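Local structure of transcriptional regulator (Pyrococcus horikoshii, 1UDD) at residues L34-E37 / K38-F41; N154-K157 / I158-E161. The protein is a TenA homologue, an all-helical protein of the TENA/THI-4/PQQC family, found here as an assembly of four chains. All coordinates share one frame; numbering follows the deposited sequence.

How the contacts relate
Both contacts are helix starts: contact 1 (residues 34-41) opens the helix 36-63, and contact 2 (residues 154-161) opens the helix 157-164. Their centres lie about 13 Å apart on the same side of the chain's centre, and they touch directly. One tie is the phenol of Tyr159 in contact 2, whose OH lies 2.9 Å from Leu34 O in contact 1, a probable hydrogen bond to the backbone just before the helix 36-63. Beside it the rings of Phe39 and Tyr159 meet edge-to-face, CD2 of Phe39 lying 3.5 Å from CE1 of Tyr159. Ile158 CG2 packs against Phe39 CE2 at 3.7 Å, extending the apolar seam between the two helix starts.

Contact 1 (L34-E37 / K38-F41)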
ATOM      1  N   LEU A  34      35.881  20.092   4.364  1.00 41.58           N
ATOM      2  CA  LEU A  34      35.327  18.969   5.104  1.00 41.71           C
ATOM      3  C   LEU A  34      36.359  17.859   5.346  1.00 41.87           C
ATOM      4  O   LEU A  34      37.085  17.460   4.432  1.00 41.60           O
ATOM      5  CB  LEU A  34      34.115  18.380   4.358  1.00 39.43           C
ATOM      6  CG  LEU A  34      33.335  17.339   5.175  1.00 39.19           C
ATOM      7  CD1 LEU A  34      32.570  18.061   6.269  1.00 34.93           C
ATOM      8  CD2 LEU A  34      32.372  16.545   4.280  1.00 41.69           C
ATOM      9  N   PRO A  35      36.452  17.368   6.593  1.00 41.70           N
ATOM     10  CA  PRO A  35      37.405  16.297   6.896  1.00 42.91           C
ATOM     11  C   PRO A  35      36.923  15.017   6.203  1.00 45.05           C
ATOM     12  O   PRO A  35      35.803  14.561   6.440  1.00 46.68           O
ATOM     13  CB  PRO A  35      37.332  16.190   8.418  1.00 43.80           C
ATOM     14  CG  PRO A  35      36.969  17.583   8.841  1.00 42.54           C
ATOM     15  CD  PRO A  35      35.908  17.953   7.831  1.00 42.00           C
ATOM     16  N   LEU A  36      37.770  14.451   5.350  1.00 46.37           N
ATOM     17  CA  LEU A  36      37.444  13.247   4.592  1.00 48.43           C
ATOM     18  C   LEU A  36      36.725  12.173   5.390  1.00 50.02           C
ATOM     19  O   LEU A  36      36.013  11.350   4.818  1.00 53.36           O
ATOM     20  CB  LEU A  36      38.711  12.656   3.974  1.00 47.71           C
ATOM     21  CG  LEU A  36      38.505  11.584   2.901  1.00 49.77           C
ATOM     22  CD1 LEU A  36      37.615  12.140   1.802  1.00 50.11           C
ATOM     23  CD2 LEU A  36      39.851  11.157   2.329  1.00 47.40           C
ATOM     24  N   GLU A  37      36.905  12.176   6.706  1.00 50.85           N
ATOM     25  CA  GLU A  37      36.255  11.184   7.551  1.00 50.78           C
ATOM     26  C   GLU A  37      34.760  11.420   7.656  1.00 49.96           C
ATOM     27  O   GLU A  37      33.980  10.466   7.730  1.00 47.88           O
ATOM     28  CB  GLU A  37      36.856  11.178   8.954  1.00 54.24           C
ATOM     29  CG  GLU A  37      38.159  10.409   9.063  1.00 60.83           C
ATOM     30  CD  GLU A  37      38.074   9.029   8.422  1.00 63.26           C
ATOM     31  OE1 GLU A  37      38.288   8.926   7.191  1.00 63.20           O
ATOM     32  OE2 GLU A  37      37.780   8.052   9.152  1.00 63.73           O
ATOM     33  N   LYS A  38      34.369  12.693   7.686  1.00 46.97           N
ATOM     34  CA  LYS A  38      32.964  13.055   7.776  1.00 43.73           C
ATOM     35  C   LYS A  38      32.248  12.749   6.471  1.00 41.23           C
ATOM     36  O   LYS A  38      31.075  12.390   6.474  1.00 43.01           O
ATOM     37  CB  LYS A  38      32.812  14.539   8.124  1.00 44.00           C
ATOM     38  CG  LYS A  38      33.309  14.876   9.513  1.00 46.71           C
ATOM     39  CD  LYS A  38      32.932  16.276   9.931  1.00 46.66           C
ATOM     40  CE  LYS A  38      33.059  16.414  11.441  1.00 47.53           C
ATOM     41  NZ  LYS A  38      32.595  17.743  11.934  1.00 50.35           N
ATOM     42  N   PHE A  39      32.956  12.884   5.357  1.00 39.54           N
ATOM     43  CA  PHE A  39      32.367  12.608   4.051  1.00 40.48           C
ATOM     44  C   PHE A  39      32.068  11.120   3.949  1.00 41.00           C
ATOM     45  O   PHE A  39      31.008  10.722   3.460  1.00 41.08           O
ATOM     46  CB  PHE A  39      33.324  13.036   2.931  1.00 38.86           C
ATOM     47  CG  PHE A  39      32.745  12.917   1.544  1.00 36.44           C
ATOM     48  CD1 PHE A  39      31.576  13.589   1.201  1.00 38.41           C
ATOM     49  CD2 PHE A  39      33.391  12.160   0.569  1.00 38.04           C
ATOM     50  CE1 PHE A  39      31.055  13.517  -0.096  1.00 37.32           C
ATOM     51  CE2 PHE A  39      32.885  12.077  -0.731  1.00 40.59           C
ATOM     52  CZ  PHE A  39      31.707  12.763  -1.065  1.00 41.55           C
ATOM     53  N   LYS A  40      32.998  10.292   4.420  1.00 40.05           N
ATOM     54  CA  LYS A  40      32.790   8.852   4.372  1.00 40.27           C
ATOM     55  C   LYS A  40      31.577   8.447   5.201  1.00 38.64           C
ATOM     56  O   LYS A  40      30.816   7.583   4.786  1.00 38.37           O
ATOM     57  CB  LYS A  40      34.035   8.101   4.853  1.00 38.95           C
ATOM     58  CG  LYS A  40      35.221   8.244   3.921  1.00 42.11           C
ATOM     59  CD  LYS A  40      36.416   7.475   4.452  1.00 47.59           C
ATOM     60  CE  LYS A  40      37.680   7.781   3.673  1.00 49.08           C
ATOM     61  NZ  LYS A  40      38.829   6.978   4.194  1.00 53.08           N
ATOM     62  N   PHE A  41      31.392   9.060   6.368  1.00 37.49           N
ATOM     63  CA  PHE A  41      30.236   8.724   7.200  1.00 38.67           C
ATOM     64  C   PHE A  41      28.946   9.054   6.442  1.00 37.49           C
ATOM     65  O   PHE A  41      27.968   8.301   6.489  1.00 34.64           O
ATOM     66  CB  PHE A  41      30.252   9.517   8.503  1.00 37.72           C
ATOM     67  CG  PHE A  41      29.120   9.179   9.414  1.00 41.97           C
ATOM     68  CD1 PHE A  41      29.195   8.075  10.263  1.00 44.09           C
ATOM     69  CD2 PHE A  41      27.954   9.936   9.401  1.00 40.54           C
ATOM     70  CE1 PHE A  41      28.119   7.728  11.088  1.00 43.43           C
ATOM     71  CE2 PHE A  41      26.876   9.600  10.214  1.00 43.67           C
ATOM     72  CZ  PHE A  41      26.956   8.492  11.063  1.00 43.94           C
TER
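With its CG trans to the backbone N (chi1 -171°), Leu34 sends its two methyls to different partners. CD1 meets Lys38 CB at 4.0 Å, while CD2 meets Phe39 CB at 3.9 Å, Phe39 crossing Leu34 at about a right angle; a branched leucine can touch both. Buried Phe39 supplies an aromatic ring that packs edge-to-face on Trp162. Pro35 occupies the N-cap, where its missing N-H costs nothing because no helical carbonyl precedes it, and its carbonyl begins the helical bonding: Lys38 N donates to Pro35 O at 2.7 Å, and Phe39 N adds a weak second bond. Bonds from Lys40 N to Leu36 O (3.2 Å) and from Phe41 N to Glu37 O follow.

Lys38 runs extended beside Pro35, its CD 4.0 Å from CD of the proline; its cationic end has Trp212 as a cation-pi partner. A bend at chi2 (-48°) carries the Glu37 carboxylate to Lys40, whose CE also passes Leu36 CG. Glu37 OE1 and Lys40 NZ stand 3.6 Å apart, a long salt bridge. An acid in the first turn probably also suits the helix dipole, so electrostatics may add modestly to the backbone bonds and leucine packing.

Contact 2 (N154-K157 / I158-E161); sequences NPIK and IYRE
An Asx turn leads into the first turn of the helix 157-164, with Ile156 at the N-cap. Asn154 makes the turn: its OD1 accepts from Ile156 N at 2.8 Å, the donor lying in the carbonyl plane. Asparagine suits the place because its short amide can bind the backbone two residues on. Its ND2 lies near the plane of the Tyr159 ring at the edge, 3.9 Å from Tyr159 CD2, with the amide and ring planes 84° apart.

Arg160 returns to the same loop. A bend at chi3 (-55°) folds its guanidinium back, and NH1 gives Asn154 O a bond of 2.7 Å, the acceptor staying near the guanidinium plane. The same NH1 makes a weak bond to Pro155 O, so one nitrogen bridges two successive carbonyls of the loop. Lys157 CA lies over one guanidinium face. Arginine fits because its long chain can span the turn while its flat end serves carbonyls at the edge. In the backbone, Arg160 N donates to Ile156 O at 3.1 Å, a helical bond to the N-cap residue.

Ile156 and Tyr159 lie side by side, pointing the same way. CG2 of Ile156 sits over the ring, 4.1 Å from its centroid and 11° off the normal, a CH-pi contact. CD1 of Ile156 comes to 3.3 Å from Tyr159 CE2, a tight apolar contact. Branched isoleucine thus offers two methyl ends to a broad ring, and tyrosine gives an apolar face here while its phenol reaches the neighbouring helix start.

Around this turn, Ile158 packs on Leu90 and Glu93 of the helix 82-93. Tyr159 touches Leu36 of the helix 36-63, its OH probably hydrogen-bonded to Leu34 O, while Asn154 ND2 makes a weak bond to Tyr30 O in the helix 24-31.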
ATOM      1  N   ASN A 154      37.507  23.891  -5.467  1.00 54.83           N
ATOM      2  CA  ASN A 154      37.737  22.925  -4.392  1.00 53.06           C
ATOM      3  C   ASN A 154      39.018  22.113  -4.624  1.00 52.58           C
ATOM      4  O   ASN A 154      39.210  21.518  -5.688  1.00 52.14           O
ATOM      5  CB  ASN A 154      36.540  21.977  -4.285  1.00 53.94           C
ATOM      6  CG  ASN A 154      36.574  21.118  -3.021  1.00 56.42           C
ATOM      7  OD1 ASN A 154      37.602  20.531  -2.680  1.00 53.33           O
ATOM      8  ND2 ASN A 154      35.438  21.035  -2.329  1.00 55.38           N
ATOM      9  N   PRO A 155      39.908  22.073  -3.623  1.00 51.39           N
ATOM     10  CA  PRO A 155      41.175  21.335  -3.712  1.00 51.19           C
ATOM     11  C   PRO A 155      41.030  19.813  -3.863  1.00 51.32           C
ATOM     12  O   PRO A 155      41.800  19.174  -4.586  1.00 51.00           O
ATOM     13  CB  PRO A 155      41.879  21.703  -2.407  1.00 50.27           C
ATOM     14  CG  PRO A 155      41.314  23.044  -2.080  1.00 51.96           C
ATOM     15  CD  PRO A 155      39.859  22.873  -2.389  1.00 50.16           C
ATOM     16  N   ILE A 156      40.037  19.244  -3.185  1.00 50.12           N
ATOM     17  CA  ILE A 156      39.797  17.805  -3.186  1.00 49.93           C
ATOM     18  C   ILE A 156      39.012  17.255  -4.384  1.00 50.01           C
ATOM     19  O   ILE A 156      37.801  17.465  -4.500  1.00 50.17           O
ATOM     20  CB  ILE A 156      39.088  17.405  -1.882  1.00 50.31           C
ATOM     21  CG1 ILE A 156      39.783  18.096  -0.701  1.00 52.15           C
ATOM     22  CG2 ILE A 156      39.123  15.899  -1.720  1.00 50.65           C
ATOM     23  CD1 ILE A 156      39.190  17.795   0.672  1.00 54.80           C
ATOM     24  N   LYS A 157      39.709  16.520  -5.253  1.00 48.05           N
ATOM     25  CA  LYS A 157      39.108  15.951  -6.462  1.00 48.88           C
ATOM     26  C   LYS A 157      37.826  15.154  -6.274  1.00 46.54           C
ATOM     27  O   LYS A 157      36.899  15.271  -7.079  1.00 47.09           O
ATOM     28  CB  LYS A 157      40.118  15.073  -7.209  1.00 50.41           C
ATOM     29  CG  LYS A 157      39.574  14.486  -8.514  1.00 51.93           C
ATOM     30  CD  LYS A 157      40.691  13.960  -9.407  1.00 53.57           C
ATOM     31  CE  LYS A 157      40.176  13.625 -10.804  1.00 55.13           C
ATOM     32  NZ  LYS A 157      41.268  13.428 -11.811  1.00 54.01           N
ATOM     33  N   ILE A 158      37.776  14.331  -5.233  1.00 46.99           N
ATOM     34  CA  ILE A 158      36.593  13.519  -4.978  1.00 48.13           C
ATOM     35  C   ILE A 158      35.383  14.415  -4.720  1.00 48.67           C
ATOM     36  O   ILE A 158      34.295  14.161  -5.238  1.00 50.49           O
ATOM     37  CB  ILE A 158      36.804  12.567  -3.776  1.00 48.22           C
ATOM     38  CG1 ILE A 158      37.800  11.467  -4.159  1.00 47.02           C
ATOM     39  CG2 ILE A 158      35.476  11.933  -3.361  1.00 46.68           C
ATOM     40  CD1 ILE A 158      38.020  10.444  -3.076  1.00 45.51           C
ATOM     41  N   TYR A 159      35.579  15.461  -3.922  1.00 47.13           N
ATOM     42  CA  TYR A 159      34.500  16.389  -3.634  1.00 44.53           C
ATOM     43  C   TYR A 159      34.062  17.084  -4.920  1.00 44.35           C
ATOM     44  O   TYR A 159      32.873  17.314  -5.132  1.00 42.25           O
ATOM     45  CB  TYR A 159      34.944  17.444  -2.624  1.00 41.00           C
ATOM     46  CG  TYR A 159      35.210  16.917  -1.243  1.00 39.19           C
ATOM     47  CD1 TYR A 159      34.942  15.590  -0.914  1.00 40.73           C
ATOM     48  CD2 TYR A 159      35.736  17.746  -0.256  1.00 38.97           C
ATOM     49  CE1 TYR A 159      35.197  15.104   0.367  1.00 38.42           C
ATOM     50  CE2 TYR A 159      35.993  17.270   1.025  1.00 35.23           C
ATOM     51  CZ  TYR A 159      35.728  15.951   1.330  1.00 37.97           C
ATOM     52  OH  TYR A 159      36.026  15.467   2.586  1.00 37.46           O
ATOM     53  N   ARG A 160      35.018  17.418  -5.784  1.00 46.36           N
ATOM     54  CA  ARG A 160      34.679  18.092  -7.032  1.00 47.40           C
ATOM     55  C   ARG A 160      33.853  17.198  -7.933  1.00 48.70           C
ATOM     56  O   ARG A 160      32.852  17.635  -8.494  1.00 50.83           O
ATOM     57  CB  ARG A 160      35.928  18.538  -7.794  1.00 50.87           C
ATOM     58  CG  ARG A 160      36.697  19.685  -7.162  1.00 51.78           C
ATOM     59  CD  ARG A 160      37.549  20.388  -8.212  1.00 54.38           C
ATOM     60  NE  ARG A 160      38.441  19.464  -8.906  1.00 52.29           N
ATOM     61  CZ  ARG A 160      39.584  19.008  -8.406  1.00 51.60           C
ATOM     62  NH1 ARG A 160      39.990  19.393  -7.204  1.00 50.58           N
ATOM     63  NH2 ARG A 160      40.318  18.159  -9.110  1.00 52.00           N
ATOM     64  N   GLU A 161      34.277  15.950  -8.087  1.00 47.95           N
ATOM     65  CA  GLU A 161      33.547  15.021  -8.930  1.00 49.28           C
ATOM     66  C   GLU A 161      32.132  14.921  -8.364  1.00 48.69           C
ATOM     67  O   GLU A 161      31.145  15.099  -9.077  1.00 47.93           O
ATOM     68  CB  GLU A 161      34.212  13.641  -8.905  1.00 54.81           C
ATOM     69  CG  GLU A 161      35.720  13.654  -9.138  1.00 60.69           C
ATOM     70  CD  GLU A 161      36.317  12.251  -9.194  1.00 63.86           C
ATOM     71  OE1 GLU A 161      36.166  11.579 -10.239  1.00 65.36           O
ATOM     72  OE2 GLU A 161      36.926  11.818  -8.189  1.00 64.36           O
TER